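Local structure of putative sulfatase yidJ (Bacteroides fragilis, 2QZU) at residues P230-E236 with N278-I283; M268-F272 with M318-A324; T311-C317 with E332-M338; L354-D360 with D396-P400. The protein probably hydrolyses sulfate esters as a metal-dependent, arylsulfatase-type enzyme of the sulfatase family. Residues are numbered along the deposited sequence.

How the contacts relate
Long-range contacts can interlock along a chain, and three of the four here do. Contact 1 closes the stretch from the loop after strand 222-228 to the middle of helix 267-299. Before it closes, contact 2 opens near the start of that helix, so the two cross. Contact 3 opens at the end of strand 306-311 before contact 2 closes at 318-324, and crosses it in turn, returning the chain at strand 338-341. Contacts 1 and 3 are in series but touch through Tyr235, Tyr279 and Ile316. Contact 4 follows all of these, joining the edge of the large mixed sheet to the C-terminal antiparallel sheet, and reaches contact 3 through Phe358.

Contact 1: residues P230-E236 with N278-I283; sequences PPHTGYE and NYYACI
Residues 230-236 form an irregular loop with a cis peptide before Pro231, while 278-283 is regular helix, Cys282 N hydrogen-bonded to Asn278 O at 3.0 Å. The CA atoms pair Pro231 with Cys282 (5.1 Å) and Tyr235 with Asn278 (5.5 Å), so the loop runs against the direction of the helix. Apolar packing dominates. Pro231 CB lies 3.4 Å from Tyr279 CE1 and 3.8 Å from Cys282 CB, and Pro231 CG is 3.9 Å from Ile283 CG1. In the alkaline phosphatase-like sulfatase fold, such contacts pack the loop leaving strand 222-228 of the large sheet against helix 267-299. Of the aromatic pair, Tyr235 is m and Tyr279 t in chi1; their rings meet obliquely, planes at 89°, with Tyr235 CE1 3.7 Å from Tyr279 CD1. The Tyr279 hydroxyl hydrogen-bonds to Gln37 O and Arg39 N. Backbone-to-side-chain contacts complete the interface: Tyr235 O sits 3.3 Å from both Asn278 CB and Cys282 SG, and Glu236 CA is 3.6 Å from Asn278 OD1.

Contact 2: residues M268-F272 with M318-A324; sequences MGDYF and MGAHENA
Met268, a selenomethionine with chi1 and chi2 both m, lies across the loop 318-324: CB 3.5 Å from Gly319 O, CG 3.3 Å from Glu322 OE1, and CE 4.2 Å from Ala324 CB. Helix 268-272 and the loop come closest at Met268 and Gly319, CA to CA 4.4 Å, where Gly319 CA makes a CH···O contact of 3.5 Å with Met268 O. Any CB on Gly319 would clash with that carbonyl, and at its phi/psi of 109/-29 would also press against Met318 O. Gly319 N hydrogen-bonds to Asn323 O at 2.7 Å. A Met-aromatic contact joins the start of helix 267-299 to this loop after strand 306-311: selenomethionine Met318, chi1 t, sets SE obliquely 5.5 Å from the Phe272 ring centroid and CE over one face, 3.3 Å from CD1. Tyr271, also t, presents its ring edge to Met318 C, CD2 3.6 Å away. Waters bridge Met268 N to Glu322 OE1 (2.9 and 2.8 Å) and Tyr271 OH to Ala324 O (2.9 Å each).

Contact 3: residues T311-C317 with E332-M338; sequences TSDHGIC and ESMRIPM
Glu332, within helix 331-334, begins 332-338 by accepting a hydrogen bond from Ile316 N at its O, 2.9 Å away. The loop 311-317 facing it is irregular and largely extended after Thr311, with His314 ND1 hydrogen-bonded to Gly315 O at 2.8 Å. Ser333 O receives Gly315 N at 2.9 Å and 159°. The CA atoms of Gly315 and Ser333 are 4.3 Å apart, and a CB on Gly315 would run into Glu332 O. Arg335 leaves helical geometry; its CA-to-CB bond points away from 311-317, and its guanidinium forms a salt bridge with Asp41 and a hydrogen bond to Ala69 O. Ile336, chi1 p and chi2 t, points back at the loop, CD1 3.2 Å from Ser312 O and CG2 3.6 Å from His314 CA. Pro337 sets CD 3.7 Å from Ser312 CB, and its O accepts Thr311 OG1 at 2.8 Å. Met338 CA lies 4.6 Å from Thr311 CA; strand 338-341 runs antiparallel to 306-311. Backbone hydrogen bonds and a threonine hydroxyl thus hold the loop on both sides of Asp313. Asp313 packs on Ser76, predicted to be converted to 3-oxoalanine but unmodified here, and the Asp313 carboxylate lies close to that of Asp36, consistent with a sulfatase active-site pocket.

Contact 4: residues L354-D360 with D396-P400; sequences LMIAFAD and DLVQP
This is a buried interdomain contact in which one glutamine side chain does most of the polar work: the loop after edge strand 349-352 of the large mixed sheet meets the start of strand 399-404, at the edge of the C-terminal four-stranded antiparallel sheet. Loop 354-360 begins with an inverse gamma turn centred on Met355 (phi/psi -84/60) and ends in a 3-10 turn at 358-360, where Asp360 N hydrogen-bonds to Ala357 O at 2.9 Å. The closest CA pairs are Met355 with Leu397 (6.7 Å) and Ala357 with Gln399 (7.3 Å), so the segments advance in the same direction. Gln399, m in both chi1 and chi2, places NE2 2.9 Å from Met355 O and 2.8 Å from Asp360 OD2, and both are hydrogen bonds. Asp360 OD2 also accepts Ala357 N at 2.9 Å, while a water donates to Asp360 OD1 (2.6 Å) and Gln399 OE1 (2.7 Å). Beside this network, Leu397 CD2 packs 3.8 Å from Leu354 CD1 and 3.4 Å from Met355 O, and the selenium of selenomethionine Met355 rests 3.6 Å from Gln399 CG. Asp360 OD1 has a further partner in Phe382 N. With both ends of the Gln399 amide and both Asp360 oxygens engaged, the orientation of each group is fixed, and buried polarity is paid for by directional bonds.

Contact 1: residues P230-E236 with N278-I283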
loop_
_atom_site.group_PDB
_atom_site.type_symbol
_atom_site.label_atom_id
_atom_site.label_comp_id
_atom_site.label_asym_id
_atom_site.label_seq_id
_atom_site.Cartn_x
_atom_site.Cartn_y
_atom_site.Cartn_z
ATOM N N PRO A 230 -4.058 -9.914 10.972
ATOM C CA PRO A 230 -3.533 -8.740 11.682
ATOM C C PRO A 230 -2.975 -9.254 13.014
ATOM O O PRO A 230 -3.450 -10.263 13.526
ATOM C CB PRO A 230 -4.776 -7.876 11.892
ATOM C CG PRO A 230 -5.676 -8.263 10.740
ATOM C CD PRO A 230 -5.493 -9.762 10.667
ATOM N N PRO A 231 -1.997 -8.552 13.614
ATOM C CA PRO A 231 -1.354 -7.302 13.207
ATOM C C PRO A 231 -0.274 -7.378 12.125
ATOM O O PRO A 231 0.612 -6.527 12.080
ATOM C CB PRO A 231 -0.811 -6.762 14.524
ATOM C CG PRO A 231 -0.380 -8.010 15.217
ATOM C CD PRO A 231 -1.517 -8.971 14.946
ATOM N N HIS A 232 -0.337 -8.390 11.267
ATOM C CA HIS A 232 0.622 -8.511 10.171
ATOM C C HIS A 232 0.339 -7.345 9.223
ATOM O O HIS A 232 -0.765 -6.801 9.223
ATOM C CB HIS A 232 0.443 -9.857 9.463
ATOM C CG HIS A 232 1.348 -10.056 8.287
ATOM N ND1 HIS A 232 1.011 -9.654 7.012
ATOM C CD2 HIS A 232 2.563 -10.644 8.186
ATOM C CE1 HIS A 232 1.978 -9.991 6.177
ATOM N NE2 HIS A 232 2.932 -10.593 6.864
ATOM N N THR A 233 1.324 -6.974 8.409
ATOM C CA THR A 233 1.175 -5.833 7.518
ATOM C C THR A 233 -0.103 -5.644 6.778
ATOM O O THR A 233 -0.819 -6.587 6.420
ATOM C CB THR A 233 2.302 -5.704 6.501
ATOM O OG1 THR A 233 2.593 -6.985 5.943
ATOM C CG2 THR A 233 3.532 -5.085 7.162
ATOM N N GLY A 234 -0.291 -4.367 6.484
ATOM C CA GLY A 234 -1.485 -3.862 5.884
ATOM C C GLY A 234 -1.884 -3.321 7.239
ATOM O O GLY A 234 -3.007 -3.507 7.687
ATOM N N TYR A 235 -0.910 -2.706 7.922
ATOM C CA TYR A 235 -1.131 -2.156 9.261
ATOM C C TYR A 235 -2.274 -1.157 9.266
ATOM O O TYR A 235 -3.014 -1.064 10.243
ATOM C CB TYR A 235 0.120 -1.443 9.809
ATOM C CG TYR A 235 1.339 -2.316 10.049
ATOM C CD1 TYR A 235 1.246 -3.525 10.747
ATOM C CD2 TYR A 235 2.596 -1.914 9.595
ATOM C CE1 TYR A 235 2.381 -4.310 10.981
ATOM C CE2 TYR A 235 3.729 -2.687 9.823
ATOM C CZ TYR A 235 3.619 -3.882 10.514
ATOM O OH TYR A 235 4.750 -4.641 10.719
ATOM N N GLU A 236 -2.415 -0.409 8.176
ATOM C CA GLU A 236 -3.467 0.597 8.081
ATOM C C GLU A 236 -4.828 -0.002 7.762
ATOM O O GLU A 236 -5.856 0.673 7.866
ATOM C CB GLU A 236 -3.119 1.631 7.006
ATOM C CG GLU A 236 -3.490 1.217 5.577
ATOM C CD GLU A 236 -2.474 0.306 4.911
ATOM O OE1 GLU A 236 -1.620 -0.272 5.616
ATOM O OE2 GLU A 236 -2.536 0.159 3.669
ATOM N N ASN A 278 -1.021 2.289 14.134
ATOM C CA ASN A 278 -1.876 1.336 13.439
ATOM C C ASN A 278 -1.588 -0.092 13.878
ATOM O O ASN A 278 -2.474 -0.943 13.835
ATOM C CB ASN A 278 -1.734 1.497 11.925
ATOM C CG ASN A 278 -2.538 2.675 11.392
ATOM O OD1 ASN A 278 -2.267 3.193 10.308
ATOM N ND2 ASN A 278 -3.541 3.094 12.154
ATOM N N TYR A 279 -0.356 -0.353 14.309
ATOM C CA TYR A 279 -0.007 -1.689 14.791
ATOM C C TYR A 279 -0.831 -1.940 16.057
ATOM O O TYR A 279 -1.448 -3.000 16.215
ATOM C CB TYR A 279 1.487 -1.776 15.121
ATOM C CG TYR A 279 1.950 -3.159 15.538
ATOM C CD1 TYR A 279 1.913 -4.233 14.643
ATOM C CD2 TYR A 279 2.434 -3.391 16.824
ATOM C CE1 TYR A 279 2.354 -5.508 15.024
ATOM C CE2 TYR A 279 2.874 -4.658 17.216
ATOM C CZ TYR A 279 2.833 -5.709 16.311
ATOM O OH TYR A 279 3.281 -6.953 16.699
ATOM N N TYR A 280 -0.859 -0.956 16.954
ATOM C CA TYR A 280 -1.639 -1.105 18.181
ATOM C C TYR A 280 -3.133 -1.197 17.865
ATOM O O TYR A 280 -3.858 -1.941 18.523
ATOM C CB TYR A 280 -1.385 0.061 19.149
ATOM C CG TYR A 280 -0.033 0.055 19.841
ATOM C CD1 TYR A 280 0.745 -1.103 19.917
ATOM C CD2 TYR A 280 0.449 1.212 20.464
ATOM C CE1 TYR A 280 1.969 -1.105 20.597
ATOM C CE2 TYR A 280 1.662 1.218 21.143
ATOM C CZ TYR A 280 2.414 0.059 21.206
ATOM O OH TYR A 280 3.606 0.071 21.884
ATOM N N ALA A 281 -3.589 -0.449 16.859
ATOM C CA ALA A 281 -5.000 -0.474 16.471
ATOM C C ALA A 281 -5.385 -1.891 16.054
ATOM O O ALA A 281 -6.435 -2.401 16.451
ATOM C CB ALA A 281 -5.262 0.508 15.311
ATOM N N CYS A 282 -4.521 -2.525 15.264
ATOM C CA CYS A 282 -4.762 -3.890 14.808
ATOM C C CYS A 282 -4.851 -4.834 15.990
ATOM O O CYS A 282 -5.737 -5.683 16.047
ATOM C CB CYS A 282 -3.639 -4.359 13.878
ATOM S SG CYS A 282 -3.705 -3.688 12.191
ATOM N N ILE A 283 -3.921 -4.687 16.929
ATOM C CA ILE A 283 -3.900 -5.533 18.109
ATOM C C ILE A 283 -5.171 -5.379 18.933
ATOM O O ILE A 283 -5.761 -6.370 19.358
ATOM C CB ILE A 283 -2.664 -5.232 18.972
ATOM C CG1 ILE A 283 -1.423 -5.799 18.278
ATOM C CG2 ILE A 283 -2.837 -5.820 20.366
ATOM C CD1 ILE A 283 -0.111 -5.551 19.010
#

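Contact 2: residues M268-F272 with M318-A324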
loop_
_atom_site.group_PDB
_atom_site.type_symbol
_atom_site.label_atom_id
_atom_site.label_comp_id
_atom_site.label_asym_id
_atom_site.label_seq_id
_atom_site.Cartn_x
_atom_site.Cartn_y
_atom_site.Cartn_z
HETATM N N MSE A 268 14.565 4.130 9.212
HETATM C CA MSE A 268 13.973 3.160 10.125
HETATM C C MSE A 268 13.338 3.777 11.367
HETATM O O MSE A 268 12.400 3.215 11.928
HETATM C CB MSE A 268 15.018 2.118 10.522
HETATM C CG MSE A 268 15.449 1.213 9.372
HETATM SE SE MSE A 268 13.993 0.166 8.613
HETATM C CE MSE A 268 14.909 -0.563 7.067
ATOM N N GLY A 269 13.850 4.924 11.802
ATOM C CA GLY A 269 13.271 5.575 12.962
ATOM C C GLY A 269 11.890 6.108 12.617
ATOM O O GLY A 269 10.957 6.030 13.420
ATOM N N ASP A 270 11.750 6.654 11.412
ATOM C CA ASP A 270 10.461 7.182 10.983
ATOM C C ASP A 270 9.500 6.044 10.681
ATOM O O ASP A 270 8.295 6.173 10.888
ATOM C CB ASP A 270 10.614 8.075 9.748
ATOM C CG ASP A 270 11.303 9.385 10.063
ATOM O OD1 ASP A 270 11.205 9.841 11.225
ATOM O OD2 ASP A 270 11.930 9.962 9.150
ATOM N N TYR A 271 10.036 4.929 10.197
ATOM C CA TYR A 271 9.208 3.771 9.891
ATOM C C TYR A 271 8.513 3.289 11.166
ATOM O O TYR A 271 7.320 2.977 11.157
ATOM C CB TYR A 271 10.057 2.642 9.304
ATOM C CG TYR A 271 9.239 1.441 8.865
ATOM C CD1 TYR A 271 8.341 1.534 7.798
ATOM C CD2 TYR A 271 9.338 0.221 9.536
ATOM C CE1 TYR A 271 7.562 0.442 7.413
ATOM C CE2 TYR A 271 8.566 -0.875 9.160
ATOM C CZ TYR A 271 7.681 -0.760 8.100
ATOM O OH TYR A 271 6.913 -1.843 7.734
ATOM N N PHE A 272 9.260 3.228 12.266
ATOM C CA PHE A 272 8.681 2.783 13.527
ATOM C C PHE A 272 7.588 3.744 13.969
ATOM O O PHE A 272 6.461 3.339 14.261
ATOM C CB PHE A 272 9.748 2.709 14.622
ATOM C CG PHE A 272 9.203 2.308 15.962
ATOM C CD1 PHE A 272 8.996 0.967 16.271
ATOM C CD2 PHE A 272 8.855 3.274 16.902
ATOM C CE1 PHE A 272 8.444 0.593 17.497
ATOM C CE2 PHE A 272 8.302 2.913 18.128
ATOM C CZ PHE A 272 8.098 1.570 18.426
HETATM N N MSE A 318 10.055 -3.694 12.939
HETATM C CA MSE A 318 9.401 -2.442 12.561
HETATM C C MSE A 318 10.325 -1.224 12.686
HETATM O O MSE A 318 9.907 -0.150 13.131
HETATM C CB MSE A 318 8.144 -2.242 13.425
HETATM C CG MSE A 318 7.098 -1.303 12.831
HETATM SE SE MSE A 318 5.495 -1.138 13.945
HETATM C CE MSE A 318 6.037 0.365 15.010
ATOM N N GLY A 319 11.581 -1.393 12.289
ATOM C CA GLY A 319 12.527 -0.292 12.369
ATOM C C GLY A 319 13.582 -0.480 13.444
ATOM O O GLY A 319 14.693 0.033 13.326
ATOM N N ALA A 320 13.236 -1.206 14.503
ATOM C CA ALA A 320 14.185 -1.449 15.579
ATOM C C ALA A 320 15.371 -2.221 15.012
ATOM O O ALA A 320 15.199 -3.121 14.183
ATOM C CB ALA A 320 13.522 -2.242 16.700
ATOM N N HIS A 321 16.569 -1.858 15.465
ATOM C CA HIS A 321 17.808 -2.484 15.008
ATOM C C HIS A 321 18.004 -2.323 13.500
ATOM O O HIS A 321 18.694 -3.117 12.863
ATOM C CB HIS A 321 17.833 -3.966 15.406
ATOM C CG HIS A 321 18.027 -4.188 16.875
ATOM N ND1 HIS A 321 19.196 -3.863 17.526
ATOM C CD2 HIS A 321 17.184 -4.659 17.826
ATOM C CE1 HIS A 321 19.068 -4.120 18.816
ATOM N NE2 HIS A 321 17.855 -4.603 19.024
ATOM N N GLU A 322 17.402 -1.272 12.946
ATOM C CA GLU A 322 17.495 -0.971 11.520
ATOM C C GLU A 322 16.881 -2.066 10.645
ATOM O O GLU A 322 17.199 -2.171 9.461
ATOM C CB GLU A 322 18.958 -0.761 11.109
ATOM C CG GLU A 322 19.701 0.330 11.871
ATOM C CD GLU A 322 19.139 1.722 11.639
ATOM O OE1 GLU A 322 18.377 1.911 10.668
ATOM O OE2 GLU A 322 19.473 2.633 12.426
ATOM N N ASN A 323 16.006 -2.879 11.236
ATOM C CA ASN A 323 15.330 -3.958 10.519
ATOM C C ASN A 323 13.842 -3.652 10.400
ATOM O O ASN A 323 13.181 -3.341 11.399
ATOM C CB ASN A 323 15.493 -5.294 11.253
ATOM C CG ASN A 323 16.855 -5.915 11.045
ATOM O OD1 ASN A 323 17.871 -5.397 11.515
ATOM N ND2 ASN A 323 16.887 -7.036 10.334
ATOM N N ALA A 324 13.313 -3.744 9.189
ATOM C CA ALA A 324 11.905 -3.480 8.986
ATOM C C ALA A 324 11.020 -4.674 9.321
ATOM O O ALA A 324 9.923 -4.510 9.864
ATOM C CB ALA A 324 11.665 -3.127 7.486
HETATM O O HOH W 1 17.495 4.121 9.247
HETATM O O HOH W 2 7.043 -4.130 9.475
#

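Contact 3: residues T311-C317 with E332-M338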
loop_
_atom_site.group_PDB
_atom_site.type_symbol
_atom_site.label_atom_id
_atom_site.label_comp_id
_atom_site.label_asym_id
_atom_site.label_seq_id
_atom_site.Cartn_x
_atom_site.Cartn_y
_atom_site.Cartn_z
ATOM N N THR A 311 -1.443 -17.137 20.904
ATOM C CA THR A 311 -0.024 -16.987 20.629
ATOM C C THR A 311 0.203 -16.379 19.243
ATOM O O THR A 311 -0.731 -15.869 18.620
ATOM C CB THR A 311 0.681 -18.368 20.761
ATOM O OG1 THR A 311 2.102 -18.203 20.701
ATOM C CG2 THR A 311 0.221 -19.305 19.665
ATOM N N SER A 312 1.440 -16.419 18.765
ATOM C CA SER A 312 1.773 -15.850 17.461
ATOM C C SER A 312 2.969 -16.580 16.870
ATOM O O SER A 312 3.743 -17.200 17.597
ATOM C CB SER A 312 2.094 -14.358 17.607
ATOM O OG SER A 312 2.344 -13.753 16.347
ATOM N N ASP A 313 3.116 -16.507 15.550
ATOM C CA ASP A 313 4.223 -17.180 14.886
ATOM C C ASP A 313 5.541 -16.422 15.012
ATOM O O ASP A 313 6.611 -17.018 14.905
ATOM C CB ASP A 313 3.882 -17.448 13.409
ATOM C CG ASP A 313 3.473 -16.194 12.641
ATOM O OD1 ASP A 313 3.144 -15.162 13.259
ATOM O OD2 ASP A 313 3.463 -16.253 11.393
ATOM N N HIS A 314 5.458 -15.116 15.243
ATOM C CA HIS A 314 6.646 -14.275 15.401
ATOM C C HIS A 314 6.292 -12.819 15.673
ATOM O O HIS A 314 5.138 -12.409 15.522
ATOM C CB HIS A 314 7.538 -14.348 14.153
ATOM C CG HIS A 314 6.865 -13.900 12.895
ATOM N ND1 HIS A 314 6.591 -12.577 12.619
ATOM C CD2 HIS A 314 6.400 -14.607 11.835
ATOM C CE1 HIS A 314 5.986 -12.488 11.446
ATOM N NE2 HIS A 314 5.860 -13.708 10.951
ATOM N N GLY A 315 7.299 -12.054 16.091
ATOM C CA GLY A 315 7.112 -10.642 16.363
ATOM C C GLY A 315 7.480 -9.815 15.141
ATOM O O GLY A 315 7.284 -10.257 14.007
ATOM N N ILE A 316 8.025 -8.622 15.366
ATOM C CA ILE A 316 8.401 -7.736 14.266
ATOM C C ILE A 316 9.358 -6.650 14.773
ATOM O O ILE A 316 9.220 -6.173 15.903
ATOM C CB ILE A 316 7.126 -7.073 13.648
ATOM C CG1 ILE A 316 7.479 -6.331 12.362
ATOM C CG2 ILE A 316 6.480 -6.120 14.650
ATOM C CD1 ILE A 316 7.822 -7.245 11.223
ATOM N N CYS A 317 10.341 -6.276 13.957
ATOM C CA CYS A 317 11.285 -5.230 14.361
ATOM C C CYS A 317 10.687 -3.848 14.100
ATOM O O CYS A 317 10.794 -2.945 14.934
ATOM C CB CYS A 317 12.613 -5.386 13.618
ATOM S SG CYS A 317 13.568 -6.835 14.151
ATOM N N GLU A 332 12.655 -8.417 19.792
ATOM C CA GLU A 332 11.392 -7.925 19.234
ATOM C C GLU A 332 10.860 -8.835 18.127
ATOM O O GLU A 332 9.674 -8.806 17.799
ATOM C CB GLU A 332 11.542 -6.495 18.699
ATOM C CG GLU A 332 12.467 -6.369 17.502
ATOM C CD GLU A 332 13.909 -6.097 17.889
ATOM O OE1 GLU A 332 14.300 -6.409 19.034
ATOM O OE2 GLU A 332 14.660 -5.577 17.038
ATOM N N SER A 333 11.753 -9.640 17.563
ATOM C CA SER A 333 11.413 -10.581 16.504
ATOM C C SER A 333 11.045 -11.962 17.066
ATOM O O SER A 333 10.052 -12.571 16.653
ATOM C CB SER A 333 12.601 -10.705 15.539
ATOM O OG SER A 333 12.419 -11.759 14.612
HETATM N N MSE A 334 11.842 -12.448 18.013
HETATM C CA MSE A 334 11.616 -13.761 18.617
HETATM C C MSE A 334 10.494 -13.839 19.660
HETATM O O MSE A 334 9.782 -14.839 19.723
HETATM C CB MSE A 334 12.911 -14.281 19.265
HETATM C CG MSE A 334 14.058 -14.567 18.296
HETATM SE SE MSE A 334 15.563 -15.440 19.202
HETATM C CE MSE A 334 14.768 -17.193 19.408
ATOM N N ARG A 335 10.340 -12.803 20.480
ATOM C CA ARG A 335 9.319 -12.817 21.527
ATOM C C ARG A 335 7.884 -12.787 21.007
ATOM O O ARG A 335 7.512 -11.931 20.201
ATOM C CB ARG A 335 9.559 -11.664 22.507
ATOM C CG ARG A 335 10.681 -11.938 23.500
ATOM C CD ARG A 335 10.154 -12.660 24.734
ATOM N NE ARG A 335 9.176 -11.822 25.417
ATOM C CZ ARG A 335 7.874 -12.081 25.504
ATOM N NH1 ARG A 335 7.078 -11.233 26.138
ATOM N NH2 ARG A 335 7.370 -13.193 24.982
ATOM N N ILE A 336 7.087 -13.742 21.477
ATOM C CA ILE A 336 5.692 -13.858 21.084
ATOM C C ILE A 336 4.785 -13.996 22.298
ATOM O O ILE A 336 5.226 -14.394 23.383
ATOM C CB ILE A 336 5.447 -15.106 20.192
ATOM C CG1 ILE A 336 5.901 -16.372 20.929
ATOM C CG2 ILE A 336 6.183 -14.962 18.877
ATOM C CD1 ILE A 336 5.500 -17.678 20.241
ATOM N N PRO A 337 3.506 -13.628 22.140
ATOM C CA PRO A 337 2.581 -13.754 23.263
ATOM C C PRO A 337 2.312 -15.243 23.426
ATOM O O PRO A 337 2.450 -16.016 22.471
ATOM C CB PRO A 337 1.351 -12.994 22.785
ATOM C CG PRO A 337 1.372 -13.219 21.308
ATOM C CD PRO A 337 2.841 -13.012 20.981
HETATM N N MSE A 338 1.936 -15.644 24.629
HETATM C CA MSE A 338 1.652 -17.040 24.912
HETATM C C MSE A 338 0.808 -17.064 26.172
HETATM O O MSE A 338 1.331 -17.091 27.287
HETATM C CB MSE A 338 2.964 -17.804 25.129
HETATM C CG MSE A 338 2.823 -19.277 25.445
HETATM SE SE MSE A 338 2.290 -20.348 23.930
HETATM C CE MSE A 338 3.946 -20.293 22.896
#

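Contact 4: residues L354-D360 with D396-P400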
loop_
_atom_site.group_PDB
_atom_site.type_symbol
_atom_site.label_atom_id
_atom_site.label_comp_id
_atom_site.label_asym_id
_atom_site.label_seq_id
_atom_site.Cartn_x
_atom_site.Cartn_y
_atom_site.Cartn_z
ATOM N N LEU A 354 8.742 -19.557 32.185
ATOM C CA LEU A 354 9.083 -20.692 31.321
ATOM C C LEU A 354 9.342 -20.248 29.879
ATOM O O LEU A 354 8.487 -19.619 29.262
ATOM C CB LEU A 354 7.942 -21.712 31.325
ATOM C CG LEU A 354 8.209 -22.973 30.497
ATOM C CD1 LEU A 354 9.272 -23.820 31.188
ATOM C CD2 LEU A 354 6.917 -23.764 30.335
HETATM N N MSE A 355 10.505 -20.597 29.333
HETATM C CA MSE A 355 10.825 -20.198 27.963
HETATM C C MSE A 355 10.236 -21.164 26.938
HETATM O O MSE A 355 10.960 -21.777 26.149
HETATM C CB MSE A 355 12.341 -20.105 27.763
HETATM C CG MSE A 355 12.722 -19.242 26.569
HETATM SE SE MSE A 355 14.536 -19.494 25.981
HETATM C CE MSE A 355 15.445 -18.986 27.622
ATOM N N ILE A 356 8.915 -21.295 26.958
ATOM C CA ILE A 356 8.225 -22.175 26.030
ATOM C C ILE A 356 8.296 -21.574 24.627
ATOM O O ILE A 356 8.288 -20.353 24.463
ATOM C CB ILE A 356 6.743 -22.370 26.461
ATOM C CG1 ILE A 356 6.010 -23.267 25.463
ATOM C CG2 ILE A 356 6.044 -21.022 26.578
ATOM C CD1 ILE A 356 4.647 -23.721 25.955
ATOM N N ALA A 357 8.389 -22.433 23.618
ATOM C CA ALA A 357 8.463 -21.960 22.243
ATOM C C ALA A 357 7.215 -22.342 21.469
ATOM O O ALA A 357 6.537 -23.319 21.792
ATOM C CB ALA A 357 9.694 -22.538 21.548
ATOM N N PHE A 358 6.930 -21.562 20.437
ATOM C CA PHE A 358 5.784 -21.790 19.565
ATOM C C PHE A 358 5.739 -23.258 19.131
ATOM O O PHE A 358 4.681 -23.888 19.156
ATOM C CB PHE A 358 5.917 -20.871 18.343
ATOM C CG PHE A 358 4.731 -20.878 17.414
ATOM C CD1 PHE A 358 3.480 -20.438 17.843
ATOM C CD2 PHE A 358 4.890 -21.247 16.078
ATOM C CE1 PHE A 358 2.407 -20.362 16.952
ATOM C CE2 PHE A 358 3.828 -21.174 15.180
ATOM C CZ PHE A 358 2.583 -20.729 15.617
ATOM N N ALA A 359 6.896 -23.804 18.766
ATOM C CA ALA A 359 6.988 -25.185 18.288
ATOM C C ALA A 359 6.853 -26.281 19.344
ATOM O O ALA A 359 6.726 -27.455 19.005
ATOM C CB ALA A 359 8.293 -25.374 17.521
ATOM N N ASP A 360 6.890 -25.911 20.619
ATOM C CA ASP A 360 6.757 -26.899 21.685
ATOM C C ASP A 360 5.301 -27.254 21.952
ATOM O O ASP A 360 5.016 -28.203 22.685
ATOM C CB ASP A 360 7.377 -26.381 22.987
ATOM C CG ASP A 360 8.857 -26.098 22.855
ATOM O OD1 ASP A 360 9.536 -26.821 22.089
ATOM O OD2 ASP A 360 9.343 -25.163 23.530
ATOM N N ASP A 396 16.987 -24.843 33.238
ATOM C CA ASP A 396 17.987 -25.249 32.255
ATOM C C ASP A 396 17.474 -25.183 30.820
ATOM O O ASP A 396 18.198 -25.519 29.884
ATOM C CB ASP A 396 18.468 -26.669 32.551
ATOM C CG ASP A 396 17.350 -27.688 32.473
ATOM O OD1 ASP A 396 16.362 -27.546 33.225
ATOM O OD2 ASP A 396 17.460 -28.629 31.660
ATOM N N LEU A 397 16.231 -24.749 30.644
ATOM C CA LEU A 397 15.658 -24.673 29.307
ATOM C C LEU A 397 16.327 -23.616 28.439
ATOM O O LEU A 397 16.425 -22.443 28.810
ATOM C CB LEU A 397 14.151 -24.404 29.389
ATOM C CG LEU A 397 13.353 -24.338 28.082
ATOM C CD1 LEU A 397 13.543 -25.609 27.259
ATOM C CD2 LEU A 397 11.885 -24.140 28.424
ATOM N N VAL A 398 16.797 -24.060 27.280
ATOM C CA VAL A 398 17.448 -23.195 26.307
ATOM C C VAL A 398 16.791 -23.501 24.966
ATOM O O VAL A 398 16.629 -24.671 24.600
ATOM C CB VAL A 398 18.964 -23.486 26.227
ATOM C CG1 VAL A 398 19.594 -22.674 25.106
ATOM C CG2 VAL A 398 19.623 -23.156 27.562
ATOM N N GLN A 399 16.400 -22.456 24.247
ATOM C CA GLN A 399 15.743 -22.620 22.955
ATOM C C GLN A 399 16.667 -22.239 21.808
ATOM O O GLN A 399 17.501 -21.341 21.938
ATOM C CB GLN A 399 14.478 -21.758 22.892
ATOM C CG GLN A 399 13.378 -22.164 23.865
ATOM C CD GLN A 399 12.637 -23.418 23.436
ATOM O OE1 GLN A 399 12.948 -24.019 22.407
ATOM N NE2 GLN A 399 11.643 -23.816 24.225
ATOM N N PRO A 400 16.525 -22.915 20.659
ATOM C CA PRO A 400 17.357 -22.634 19.487
ATOM C C PRO A 400 16.864 -21.444 18.661
ATOM O O PRO A 400 15.761 -20.938 18.873
ATOM C CB PRO A 400 17.267 -23.932 18.698
ATOM C CG PRO A 400 15.843 -24.352 18.950
ATOM C CD PRO A 400 15.691 -24.114 20.436
HETATM O O HOH W 3 11.512 -25.773 20.861
#